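Local coordinates for transcarboxylase 5S subunit (Propionibacterium freudenreichii subsp. shermanii, PDB 1RQB), which catalyses the cobalt-dependent transfer of the carboxyl group from the biotin of the 1.3S subunit to pyruvate, forming oxaloacetate, at residues R98-R104 with M131-F137; I27-R33 with Y61-W67; R121-K125 with D447-L451. All coordinates share one frame. Numbering follows the deposited sequence.

Interaction 1: R98-R104 with M131-F137; sequences RLQMLLR and MDVFRVF
This is a parallel strand pair in the TIM barrel, made of two neighbours of its curled sheet. Strands 99-103 and 133-136 form a beta-alpha-beta unit with helix 116-128 as the crossover. Their axes approach to 4.8 Å and cross at -23°. The register pairs Gln-100 with Val-133, Met-101 with Phe-134, Leu-102 with Arg-135 and Leu-103 with Val-136. Hydrogen bonds run from Val-133 N to Leu-99 O (2.8 Å), Met-101 N to Val-133 O (3.1 Å), Arg-135 N to Met-101 O (2.9 Å), Leu-103 N to Arg-135 O (2.9 Å) and Phe-137 N to Leu-103 O (3.0 Å). At the N-terminal end Asp-132 OD2 accepts from Leu-99 N at 2.8 Å. It also forms a salt bridge with Arg-91.

Gln-100, Leu-102, Val-133 and Arg-135 face the barrel interior. Arg-135 has chi1 and chi2 t, then turns at chi3 (m). Its NE hydrogen-bonds to Gln-161 and its NH1 forms a salt bridge with Asp-250, beside the cobalt ligand His-226. Gln-100 OE1 bonds to Ser-63. Met-101, Leu-103, Phe-134 and Val-136 point to the helix side. Met-101 and Met-131 are selenomethionines. Met-101 (chi1 p) makes a Met-aromatic contact, with SE 3.7 Å from Phe-134 CD2. Met-131 SE lies 3.8 Å from Met-101 CB. At the C-terminal end Phe-137 (chi1 p) brings CD2 to 3.5 Å from Leu-102 CD1, and Arg-104 CG lies over its ring face, 4.0 Å from the centroid.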
loop_
_atom_site.group_PDB
_atom_site.type_symbol
_atom_site.label_atom_id
_atom_site.label_comp_id
_atom_site.label_asym_id
_atom_site.label_seq_id
_atom_site.Cartn_x
_atom_site.Cartn_y
_atom_site.Cartn_z
ATOM N N ARG A 98 -22.201 -6.497 14.999
ATOM C CA ARG A 98 -22.595 -5.121 15.329
ATOM C C ARG A 98 -22.564 -4.344 14.012
ATOM O O ARG A 98 -21.494 -4.164 13.431
ATOM C CB ARG A 98 -21.602 -4.415 16.269
ATOM C CG ARG A 98 -21.429 -4.988 17.648
ATOM C CD ARG A 98 -20.589 -4.015 18.492
ATOM N NE ARG A 98 -20.340 -4.539 19.830
ATOM C CZ ARG A 98 -19.466 -5.504 20.106
ATOM N NH1 ARG A 98 -18.737 -6.064 19.136
ATOM N NH2 ARG A 98 -19.335 -5.924 21.357
ATOM N N LEU A 99 -23.719 -3.907 13.526
ATOM C CA LEU A 99 -23.732 -3.135 12.276
ATOM C C LEU A 99 -23.395 -1.683 12.614
ATOM O O LEU A 99 -23.820 -1.164 13.646
ATOM C CB LEU A 99 -25.099 -3.219 11.599
ATOM C CG LEU A 99 -25.588 -4.641 11.293
ATOM C CD1 LEU A 99 -26.822 -4.569 10.386
ATOM C CD2 LEU A 99 -24.491 -5.440 10.621
ATOM N N GLN A 100 -22.628 -1.035 11.742
ATOM C CA GLN A 100 -22.211 0.349 12.007
ATOM C C GLN A 100 -22.488 1.225 10.785
ATOM O O GLN A 100 -22.409 0.763 9.648
ATOM C CB GLN A 100 -20.715 0.344 12.331
ATOM C CG GLN A 100 -20.124 1.688 12.686
ATOM C CD GLN A 100 -18.722 1.549 13.272
ATOM O OE1 GLN A 100 -18.478 0.689 14.117
ATOM N NE2 GLN A 100 -17.804 2.406 12.835
HETATM N N MSE A 101 -22.829 2.488 11.037
HETATM C CA MSE A 101 -23.071 3.442 9.944
HETATM C C MSE A 101 -22.353 4.753 10.269
HETATM O O MSE A 101 -21.969 4.996 11.413
HETATM C CB MSE A 101 -24.563 3.762 9.781
HETATM C CG MSE A 101 -25.171 4.597 10.920
HETATM SE SE MSE A 101 -26.976 5.291 10.513
HETATM C CE MSE A 101 -26.557 6.209 8.855
ATOM N N LEU A 102 -22.173 5.569 9.238
ATOM C CA LEU A 102 -21.576 6.906 9.363
ATOM C C LEU A 102 -22.728 7.891 9.153
ATOM O O LEU A 102 -23.430 7.814 8.145
ATOM C CB LEU A 102 -20.507 7.128 8.282
ATOM C CG LEU A 102 -19.842 8.513 8.340
ATOM C CD1 LEU A 102 -18.988 8.608 9.602
ATOM C CD2 LEU A 102 -18.981 8.761 7.094
ATOM N N LEU A 103 -22.930 8.793 10.112
ATOM C CA LEU A 103 -24.039 9.757 10.058
ATOM C C LEU A 103 -23.486 11.162 10.306
ATOM O O LEU A 103 -22.852 11.400 11.332
ATOM C CB LEU A 103 -25.057 9.400 11.144
ATOM C CG LEU A 103 -26.333 10.237 11.196
ATOM C CD1 LEU A 103 -27.151 10.001 9.917
ATOM C CD2 LEU A 103 -27.132 9.848 12.426
ATOM N N ARG A 104 -23.757 12.101 9.399
ATOM C CA ARG A 104 -23.180 13.445 9.538
ATOM C C ARG A 104 -24.038 14.362 10.415
ATOM O O ARG A 104 -24.521 15.406 9.981
ATOM C CB ARG A 104 -22.923 14.050 8.147
ATOM C CG ARG A 104 -22.085 15.346 8.183
ATOM C CD ARG A 104 -21.553 15.735 6.801
ATOM N NE ARG A 104 -22.589 16.049 5.820
ATOM C CZ ARG A 104 -22.907 17.288 5.453
ATOM N NH1 ARG A 104 -22.272 18.323 5.992
ATOM N NH2 ARG A 104 -23.841 17.497 4.537
HETATM N N MSE A 131 -29.614 -1.020 12.997
HETATM C CA MSE A 131 -28.310 -0.374 13.219
HETATM C C MSE A 131 -27.894 -0.507 14.687
HETATM O O MSE A 131 -28.708 -0.307 15.588
HETATM C CB MSE A 131 -28.394 1.092 12.809
HETATM C CG MSE A 131 -27.051 1.762 12.741
HETATM SE SE MSE A 131 -25.891 0.704 11.591
HETATM C CE MSE A 131 -26.891 0.771 9.963
ATOM N N ASP A 132 -26.620 -0.822 14.932
ATOM C CA ASP A 132 -26.115 -1.016 16.301
ATOM C C ASP A 132 -25.191 0.126 16.731
ATOM O O ASP A 132 -25.325 0.666 17.829
ATOM C CB ASP A 132 -25.321 -2.332 16.412
ATOM C CG ASP A 132 -26.179 -3.565 16.185
ATOM O OD1 ASP A 132 -27.183 -3.732 16.916
ATOM O OD2 ASP A 132 -25.847 -4.373 15.284
ATOM N N VAL A 133 -24.230 0.467 15.875
ATOM C CA VAL A 133 -23.256 1.518 16.201
ATOM C C VAL A 133 -23.448 2.698 15.247
ATOM O O VAL A 133 -23.488 2.534 14.029
ATOM C CB VAL A 133 -21.796 0.993 16.059
ATOM C CG1 VAL A 133 -20.801 2.104 16.381
ATOM C CG2 VAL A 133 -21.571 -0.203 16.986
ATOM N N PHE A 134 -23.574 3.887 15.818
ATOM C CA PHE A 134 -23.748 5.099 15.007
ATOM C C PHE A 134 -22.519 5.998 15.148
ATOM O O PHE A 134 -22.269 6.570 16.208
ATOM C CB PHE A 134 -24.970 5.900 15.472
ATOM C CG PHE A 134 -26.294 5.216 15.219
ATOM C CD1 PHE A 134 -26.733 4.181 16.041
ATOM C CD2 PHE A 134 -27.124 5.656 14.186
ATOM C CE1 PHE A 134 -28.003 3.589 15.839
ATOM C CE2 PHE A 134 -28.379 5.083 13.974
ATOM C CZ PHE A 134 -28.821 4.047 14.809
ATOM N N ARG A 135 -21.736 6.115 14.088
ATOM C CA ARG A 135 -20.584 7.027 14.142
ATOM C C ARG A 135 -21.093 8.399 13.696
ATOM O O ARG A 135 -21.345 8.631 12.515
ATOM C CB ARG A 135 -19.449 6.529 13.243
ATOM C CG ARG A 135 -18.261 7.504 13.164
ATOM C CD ARG A 135 -17.092 6.894 12.389
ATOM N NE ARG A 135 -16.490 5.783 13.120
ATOM C CZ ARG A 135 -15.563 4.970 12.622
ATOM N NH1 ARG A 135 -15.134 5.132 11.375
ATOM N NH2 ARG A 135 -15.043 4.018 13.383
ATOM N N VAL A 136 -21.276 9.295 14.658
ATOM C CA VAL A 136 -21.817 10.630 14.359
ATOM C C VAL A 136 -20.668 11.624 14.185
ATOM O O VAL A 136 -19.808 11.729 15.057
ATOM C CB VAL A 136 -22.725 11.117 15.512
ATOM C CG1 VAL A 136 -23.400 12.426 15.125
ATOM C CG2 VAL A 136 -23.780 10.051 15.828
ATOM N N PHE A 137 -20.645 12.349 13.066
ATOM C CA PHE A 137 -19.560 13.322 12.876
ATOM C C PHE A 137 -20.091 14.639 12.304
ATOM O O PHE A 137 -21.240 14.750 11.876
ATOM C CB PHE A 137 -18.446 12.735 11.976
ATOM C CG PHE A 137 -18.708 12.845 10.488
ATOM C CD1 PHE A 137 -18.024 13.777 9.719
ATOM C CD2 PHE A 137 -19.633 12.016 9.861
ATOM C CE1 PHE A 137 -18.254 13.889 8.339
ATOM C CE2 PHE A 137 -19.874 12.118 8.487
ATOM C CZ PHE A 137 -19.185 13.053 7.725
#

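Interaction 2: I27-R33 with Y61-W67; sequences ITELVLR and YWSVECW
A salt bridge joins Arg-33 to Glu-65 at the cobalt site of the TIM barrel: Arg-33 NE to Glu-65 OE2 is 2.7 Å, a weak hydrogen bond, and Arg-33 NH2 to Glu-65 OE1 is 2.8 Å. Arg-33 (chi1 t, chi2 and chi3 m) belongs to the substrate site and also bonds to the carboxylated Lys-195. Glu-65, extended with chi1 and chi2 t, accepts from the backbone of the metal ligand Asp-34.

Strands 27-29 and 63-66 run parallel, with axes 4.8 Å apart crossing at -27°. Glu-29 pairs with Val-64. Trp-62 N bonds to Ile-27 O (2.8 Å), Glu-29 N to Ser-63 O (3.2 Å) and Glu-65 N to Glu-29 O (2.9 Å). Segment 27-33 then turns into a weakly bonded helix, about 31-33. Glu-29 OE2 caps it by accepting from Val-31 N (3.0 Å), and its OE1 bonds to Thr-265. Where the backbones part, water 1 links Glu-29 O (2.9 Å), Leu-32 N (2.8 Å) and Glu-65 O (2.7 Å), and water 2 links Leu-32 O and Cys-66 O (2.9 Å each).

Leu-32 packs its CD1 3.8 Å from Val-64 CG1. Tyr-61 OH makes a weak bond to Glu-29 OE1 (2.6 Å), and Glu-29 CB sits over the Tyr-61 ring, 3.4 Å from its centroid.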
loop_
_atom_site.group_PDB
_atom_site.type_symbol
_atom_site.label_atom_id
_atom_site.label_comp_id
_atom_site.label_asym_id
_atom_site.label_seq_id
_atom_site.Cartn_x
_atom_site.Cartn_y
_atom_site.Cartn_z
ATOM N N ILE A 27 -11.172 -5.013 15.424
ATOM C CA ILE A 27 -11.086 -4.582 14.022
ATOM C C ILE A 27 -12.490 -4.339 13.464
ATOM O O ILE A 27 -13.383 -5.169 13.630
ATOM C CB ILE A 27 -10.460 -5.665 13.126
ATOM C CG1 ILE A 27 -9.014 -5.936 13.554
ATOM C CG2 ILE A 27 -10.573 -5.243 11.643
ATOM C CD1 ILE A 27 -8.069 -4.801 13.326
ATOM N N THR A 28 -12.664 -3.191 12.817
ATOM C CA THR A 28 -13.932 -2.870 12.147
ATOM C C THR A 28 -13.698 -3.017 10.642
ATOM O O THR A 28 -12.755 -2.440 10.101
ATOM C CB THR A 28 -14.401 -1.436 12.472
ATOM O OG1 THR A 28 -14.981 -1.421 13.778
ATOM C CG2 THR A 28 -15.459 -0.945 11.453
ATOM N N GLU A 29 -14.533 -3.817 9.975
ATOM C CA GLU A 29 -14.409 -4.061 8.530
ATOM C C GLU A 29 -15.202 -3.001 7.760
ATOM O O GLU A 29 -16.355 -2.720 8.084
ATOM C CB GLU A 29 -14.912 -5.468 8.192
ATOM C CG GLU A 29 -14.837 -5.841 6.700
ATOM C CD GLU A 29 -13.432 -5.726 6.107
ATOM O OE1 GLU A 29 -12.460 -6.341 6.626
ATOM O OE2 GLU A 29 -13.306 -5.013 5.101
ATOM N N LEU A 30 -14.592 -2.456 6.704
ATOM C CA LEU A 30 -15.198 -1.359 5.936
ATOM C C LEU A 30 -15.568 -1.756 4.504
ATOM O O LEU A 30 -16.049 -0.913 3.748
ATOM C CB LEU A 30 -14.196 -0.207 5.842
ATOM C CG LEU A 30 -13.658 0.363 7.157
ATOM C CD1 LEU A 30 -12.452 1.276 6.866
ATOM C CD2 LEU A 30 -14.770 1.154 7.843
ATOM N N VAL A 31 -15.377 -3.011 4.124
ATOM C CA VAL A 31 -15.616 -3.409 2.728
ATOM C C VAL A 31 -17.037 -3.127 2.236
ATOM O O VAL A 31 -17.223 -2.818 1.059
ATOM C CB VAL A 31 -15.285 -4.920 2.475
ATOM C CG1 VAL A 31 -16.280 -5.821 3.210
ATOM C CG2 VAL A 31 -15.315 -5.218 0.962
ATOM N N LEU A 32 -18.038 -3.201 3.110
ATOM C CA LEU A 32 -19.428 -3.018 2.666
ATOM C C LEU A 32 -19.850 -1.549 2.586
ATOM O O LEU A 32 -20.954 -1.257 2.130
ATOM C CB LEU A 32 -20.386 -3.778 3.580
ATOM C CG LEU A 32 -20.118 -5.284 3.680
ATOM C CD1 LEU A 32 -21.129 -5.894 4.639
ATOM C CD2 LEU A 32 -20.201 -5.959 2.300
ATOM N N ARG A 33 -19.002 -0.622 3.012
ATOM C CA ARG A 33 -19.413 0.786 2.920
ATOM C C ARG A 33 -18.266 1.672 2.433
ATOM O O ARG A 33 -18.192 2.008 1.251
ATOM C CB ARG A 33 -19.948 1.286 4.279
ATOM C CG ARG A 33 -20.754 2.607 4.216
ATOM C CD ARG A 33 -19.928 3.833 3.864
ATOM N NE ARG A 33 -18.976 4.161 4.927
ATOM C CZ ARG A 33 -18.348 5.326 5.034
ATOM N NH1 ARG A 33 -18.563 6.280 4.133
ATOM N NH2 ARG A 33 -17.515 5.543 6.050
ATOM N N TYR A 61 -15.062 -9.651 13.623
ATOM C CA TYR A 61 -14.904 -8.189 13.644
ATOM C C TYR A 61 -15.653 -7.570 14.827
ATOM O O TYR A 61 -16.679 -8.088 15.267
ATOM C CB TYR A 61 -15.478 -7.588 12.366
ATOM C CG TYR A 61 -14.770 -7.983 11.105
ATOM C CD1 TYR A 61 -15.419 -8.740 10.127
ATOM C CD2 TYR A 61 -13.472 -7.542 10.849
ATOM C CE1 TYR A 61 -14.790 -9.043 8.910
ATOM C CE2 TYR A 61 -12.834 -7.834 9.637
ATOM C CZ TYR A 61 -13.504 -8.580 8.674
ATOM O OH TYR A 61 -12.902 -8.814 7.462
ATOM N N TRP A 62 -15.153 -6.438 15.318
ATOM C CA TRP A 62 -15.828 -5.722 16.412
ATOM C C TRP A 62 -17.143 -5.161 15.862
ATOM O O TRP A 62 -18.186 -5.205 16.512
ATOM C CB TRP A 62 -14.953 -4.576 16.931
ATOM C CG TRP A 62 -15.611 -3.852 18.078
ATOM C CD1 TRP A 62 -15.744 -4.299 19.365
ATOM C CD2 TRP A 62 -16.340 -2.624 18.001
ATOM N NE1 TRP A 62 -16.528 -3.426 20.092
ATOM C CE2 TRP A 62 -16.905 -2.389 19.280
ATOM C CE3 TRP A 62 -16.579 -1.702 16.974
ATOM C CZ2 TRP A 62 -17.698 -1.264 19.559
ATOM C CZ3 TRP A 62 -17.368 -0.578 17.251
ATOM C CH2 TRP A 62 -17.917 -0.372 18.534
ATOM N N SER A 63 -17.078 -4.623 14.646
ATOM C CA SER A 63 -18.268 -4.100 13.958
ATOM C C SER A 63 -18.038 -4.188 12.450
ATOM O O SER A 63 -16.912 -4.365 11.988
ATOM C CB SER A 63 -18.568 -2.637 14.348
ATOM O OG SER A 63 -17.619 -1.734 13.797
ATOM N N VAL A 64 -19.131 -4.086 11.710
ATOM C CA VAL A 64 -19.126 -4.132 10.241
ATOM C C VAL A 64 -19.782 -2.850 9.723
ATOM O O VAL A 64 -20.983 -2.645 9.894
ATOM C CB VAL A 64 -19.930 -5.355 9.748
ATOM C CG1 VAL A 64 -19.959 -5.387 8.221
ATOM C CG2 VAL A 64 -19.289 -6.651 10.309
ATOM N N GLU A 65 -19.000 -1.965 9.109
ATOM C CA GLU A 65 -19.608 -0.724 8.610
ATOM C C GLU A 65 -20.356 -1.089 7.326
ATOM O O GLU A 65 -19.761 -1.632 6.397
ATOM C CB GLU A 65 -18.525 0.334 8.344
ATOM C CG GLU A 65 -19.114 1.728 8.119
ATOM C CD GLU A 65 -18.114 2.707 7.536
ATOM O OE1 GLU A 65 -17.868 3.755 8.169
ATOM O OE2 GLU A 65 -17.587 2.426 6.440
ATOM N N CYS A 66 -21.655 -0.812 7.262
ATOM C CA CYS A 66 -22.391 -1.240 6.065
ATOM C C CYS A 66 -23.495 -0.258 5.672
ATOM O O CYS A 66 -24.319 -0.575 4.816
ATOM C CB CYS A 66 -23.023 -2.606 6.328
ATOM S SG CYS A 66 -24.139 -2.572 7.751
ATOM N N TRP A 67 -23.520 0.934 6.254
ATOM C CA TRP A 67 -24.608 1.854 5.894
ATOM C C TRP A 67 -24.185 3.299 6.161
ATOM O O TRP A 67 -23.179 3.561 6.818
ATOM C CB TRP A 67 -25.866 1.499 6.709
ATOM C CG TRP A 67 -27.174 1.722 5.968
ATOM C CD1 TRP A 67 -27.549 1.151 4.784
ATOM C CD2 TRP A 67 -28.279 2.543 6.386
ATOM N NE1 TRP A 67 -28.820 1.561 4.439
ATOM C CE2 TRP A 67 -29.291 2.414 5.404
ATOM C CE3 TRP A 67 -28.508 3.378 7.494
ATOM C CZ2 TRP A 67 -30.520 3.083 5.498
ATOM C CZ3 TRP A 67 -29.732 4.050 7.588
ATOM C CH2 TRP A 67 -30.724 3.893 6.592
HETATM O O HOH W 1 -18.055 -3.652 5.923
HETATM O O HOH W 2 -23.654 -0.325 2.012
#

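Interaction 3: R121-K125 with D447-L451; sequences RFVDK and DEDVL
Two helices cross here and join the TIM barrel to the C-terminal conserved carboxylase domain. Helix segments 121-125 and 447-451 have axes 10.4 Å apart at closest approach and cross at -132°. Both are regular alpha-helix, with Lys-125 N to Arg-121 O at 3.0 Å and Leu-451 N to Asp-447 O at 2.9 Å. The nearest CA pairs are Lys-125 with Glu-448 (7.1 Å) and Phe-122 with Leu-451 (6.9 Å).

Asp-447 (chi1 m) points toward the other helix. Asp-447 OD2 forms a long salt bridge with Arg-121 NH1 at 3.6 Å. Water 3 bridges them, 2.9 Å from Arg-121 NH1 and 2.8 Å from Asp-447 OD2. Arg-121 reaches there with chi1 m and chi2 and chi3 t, and its guanidinium also makes a cation-pi contact with Trp-430.

Glu-448 starts sideways and, with chi1 m and chi2 p, brings its carboxylate nearer helix 121-125. Glu-448 OE1 lies 3.5 Å from Lys-125 CD and accepts from Asn-129. Water 4 donates to Glu-448 OE2 at 2.6 Å and accepts from Lys-125 NZ at 3.1 Å. Lys-125 NZ is 4.1 Å from Glu-448 OE1 and 4.5 Å from Asp-447 OD2, both beyond a salt bridge; its salt bridge is with Glu-128.

Leu-451 (chi1 m, chi2 t) provides the apolar part. Leu-451 CD1 is 3.9 Å from Phe-122 CA and 4.3 Å from Lys-125 CB, and Leu-451 CD2 is 4.1 Å from Phe-122 CB.

Around the contact, Trp-84 of helix 83-93 touches Lys-125, Glu-448 and Leu-451. Trp-430 of helix 430-437 packs on Asp-447 and Leu-451, and Phe-122 packs on Met-101 and Leu-103 of strand 99-103.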
loop_
_atom_site.group_PDB
_atom_site.type_symbol
_atom_site.label_atom_id
_atom_site.label_comp_id
_atom_site.label_asym_id
_atom_site.label_seq_id
_atom_site.Cartn_x
_atom_site.Cartn_y
_atom_site.Cartn_z
ATOM N N ARG A 121 -36.476 11.006 14.155
ATOM C CA ARG A 121 -37.146 9.951 13.380
ATOM C C ARG A 121 -36.158 9.112 12.569
ATOM O O ARG A 121 -36.337 7.902 12.449
ATOM C CB ARG A 121 -38.194 10.548 12.454
ATOM C CG ARG A 121 -39.398 11.102 13.220
ATOM C CD ARG A 121 -40.414 11.673 12.271
ATOM N NE ARG A 121 -41.637 12.110 12.943
ATOM C CZ ARG A 121 -42.662 11.307 13.231
ATOM N NH1 ARG A 121 -42.619 10.019 12.911
ATOM N NH2 ARG A 121 -43.743 11.799 13.822
ATOM N N PHE A 122 -35.129 9.737 12.004
ATOM C CA PHE A 122 -34.160 8.980 11.197
ATOM C C PHE A 122 -33.411 7.983 12.082
ATOM O O PHE A 122 -33.274 6.808 11.748
ATOM C CB PHE A 122 -33.141 9.911 10.540
ATOM C CG PHE A 122 -32.153 9.184 9.647
ATOM C CD1 PHE A 122 -32.407 9.030 8.291
ATOM C CD2 PHE A 122 -31.003 8.602 10.186
ATOM C CE1 PHE A 122 -31.530 8.295 7.463
ATOM C CE2 PHE A 122 -30.111 7.858 9.368
ATOM C CZ PHE A 122 -30.382 7.708 8.005
ATOM N N VAL A 123 -32.910 8.464 13.210
ATOM C CA VAL A 123 -32.154 7.592 14.120
ATOM C C VAL A 123 -33.057 6.469 14.634
ATOM O O VAL A 123 -32.650 5.309 14.686
ATOM C CB VAL A 123 -31.567 8.411 15.280
ATOM C CG1 VAL A 123 -30.980 7.496 16.330
ATOM C CG2 VAL A 123 -30.514 9.356 14.740
ATOM N N ASP A 124 -34.293 6.814 14.992
ATOM C CA ASP A 124 -35.245 5.812 15.496
ATOM C C ASP A 124 -35.471 4.707 14.461
ATOM O O ASP A 124 -35.431 3.527 14.804
ATOM C CB ASP A 124 -36.581 6.477 15.869
ATOM C CG ASP A 124 -37.656 5.462 16.231
ATOM O OD1 ASP A 124 -38.512 5.168 15.366
ATOM O OD2 ASP A 124 -37.641 4.949 17.373
ATOM N N LYS A 125 -35.722 5.064 13.201
ATOM C CA LYS A 125 -35.953 4.055 12.155
ATOM C C LYS A 125 -34.678 3.270 11.841
ATOM O O LYS A 125 -34.738 2.077 11.546
ATOM C CB LYS A 125 -36.515 4.701 10.879
ATOM C CG LYS A 125 -37.988 5.073 11.001
ATOM C CD LYS A 125 -38.797 3.787 11.204
ATOM C CE LYS A 125 -40.273 4.055 11.403
ATOM N NZ LYS A 125 -41.008 2.790 11.692
ATOM N N ASP A 447 -42.487 5.863 7.057
ATOM C CA ASP A 447 -41.654 6.996 7.485
ATOM C C ASP A 447 -40.313 6.903 6.750
ATOM O O ASP A 447 -39.670 7.915 6.476
ATOM C CB ASP A 447 -41.411 6.964 8.998
ATOM C CG ASP A 447 -42.679 7.227 9.808
ATOM O OD1 ASP A 447 -43.661 7.763 9.252
ATOM O OD2 ASP A 447 -42.686 6.909 11.011
ATOM N N GLU A 448 -39.893 5.679 6.433
ATOM C CA GLU A 448 -38.633 5.485 5.700
ATOM C C GLU A 448 -38.680 6.232 4.365
ATOM O O GLU A 448 -37.706 6.871 3.972
ATOM C CB GLU A 448 -38.356 3.998 5.437
ATOM C CG GLU A 448 -37.939 3.172 6.650
ATOM C CD GLU A 448 -39.099 2.652 7.491
ATOM O OE1 GLU A 448 -38.857 1.738 8.311
ATOM O OE2 GLU A 448 -40.237 3.151 7.346
ATOM N N ASP A 449 -39.814 6.151 3.668
ATOM C CA ASP A 449 -39.979 6.820 2.370
ATOM C C ASP A 449 -40.060 8.336 2.562
ATOM O O ASP A 449 -39.581 9.095 1.720
ATOM C CB ASP A 449 -41.234 6.299 1.655
ATOM C CG ASP A 449 -40.914 5.279 0.559
ATOM O OD1 ASP A 449 -39.870 4.586 0.644
ATOM O OD2 ASP A 449 -41.729 5.159 -0.384
ATOM N N VAL A 450 -40.677 8.794 3.652
ATOM C CA VAL A 450 -40.729 10.242 3.901
ATOM C C VAL A 450 -39.301 10.738 4.138
ATOM O O VAL A 450 -38.916 11.815 3.686
ATOM C CB VAL A 450 -41.618 10.581 5.136
ATOM C CG1 VAL A 450 -41.586 12.082 5.421
ATOM C CG2 VAL A 450 -43.064 10.128 4.876
ATOM N N LEU A 451 -38.503 9.934 4.835
ATOM C CA LEU A 451 -37.102 10.302 5.088
ATOM C C LEU A 451 -36.354 10.377 3.756
ATOM O O LEU A 451 -35.567 11.293 3.521
ATOM C CB LEU A 451 -36.440 9.277 6.018
ATOM C CG LEU A 451 -36.936 9.372 7.459
ATOM C CD1 LEU A 451 -36.563 8.135 8.245
ATOM C CD2 LEU A 451 -36.348 10.628 8.107
HETATM O O HOH W 3 -40.503 8.096 12.337
HETATM O O HOH W 4 -42.187 2.243 8.865
#

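How the interactions relate
Interactions 1 and 2 are buried strand pairs of one barrel sheet, joined where strands 63-68 and 99-103 lie side by side. Gln-100 OE1 to Ser-63 OG is 2.6 Å, probably a hydrogen bond. Both rest on backbone hydrogen bonds, but interaction 2 brings a charged pair to the cobalt site. Interaction 3 lies outside the barrel wall and is only partly buried. It relies on side chains, waters and a long salt bridge. Helix 116-128 ties it to interaction 1, whose two strands this helix connects. Phe-122 CE2 packs 3.7 Å from Leu-103 CD1, and Phe-122 CZ lies 3.7 Å from Trp-67 CZ3 of interaction 2.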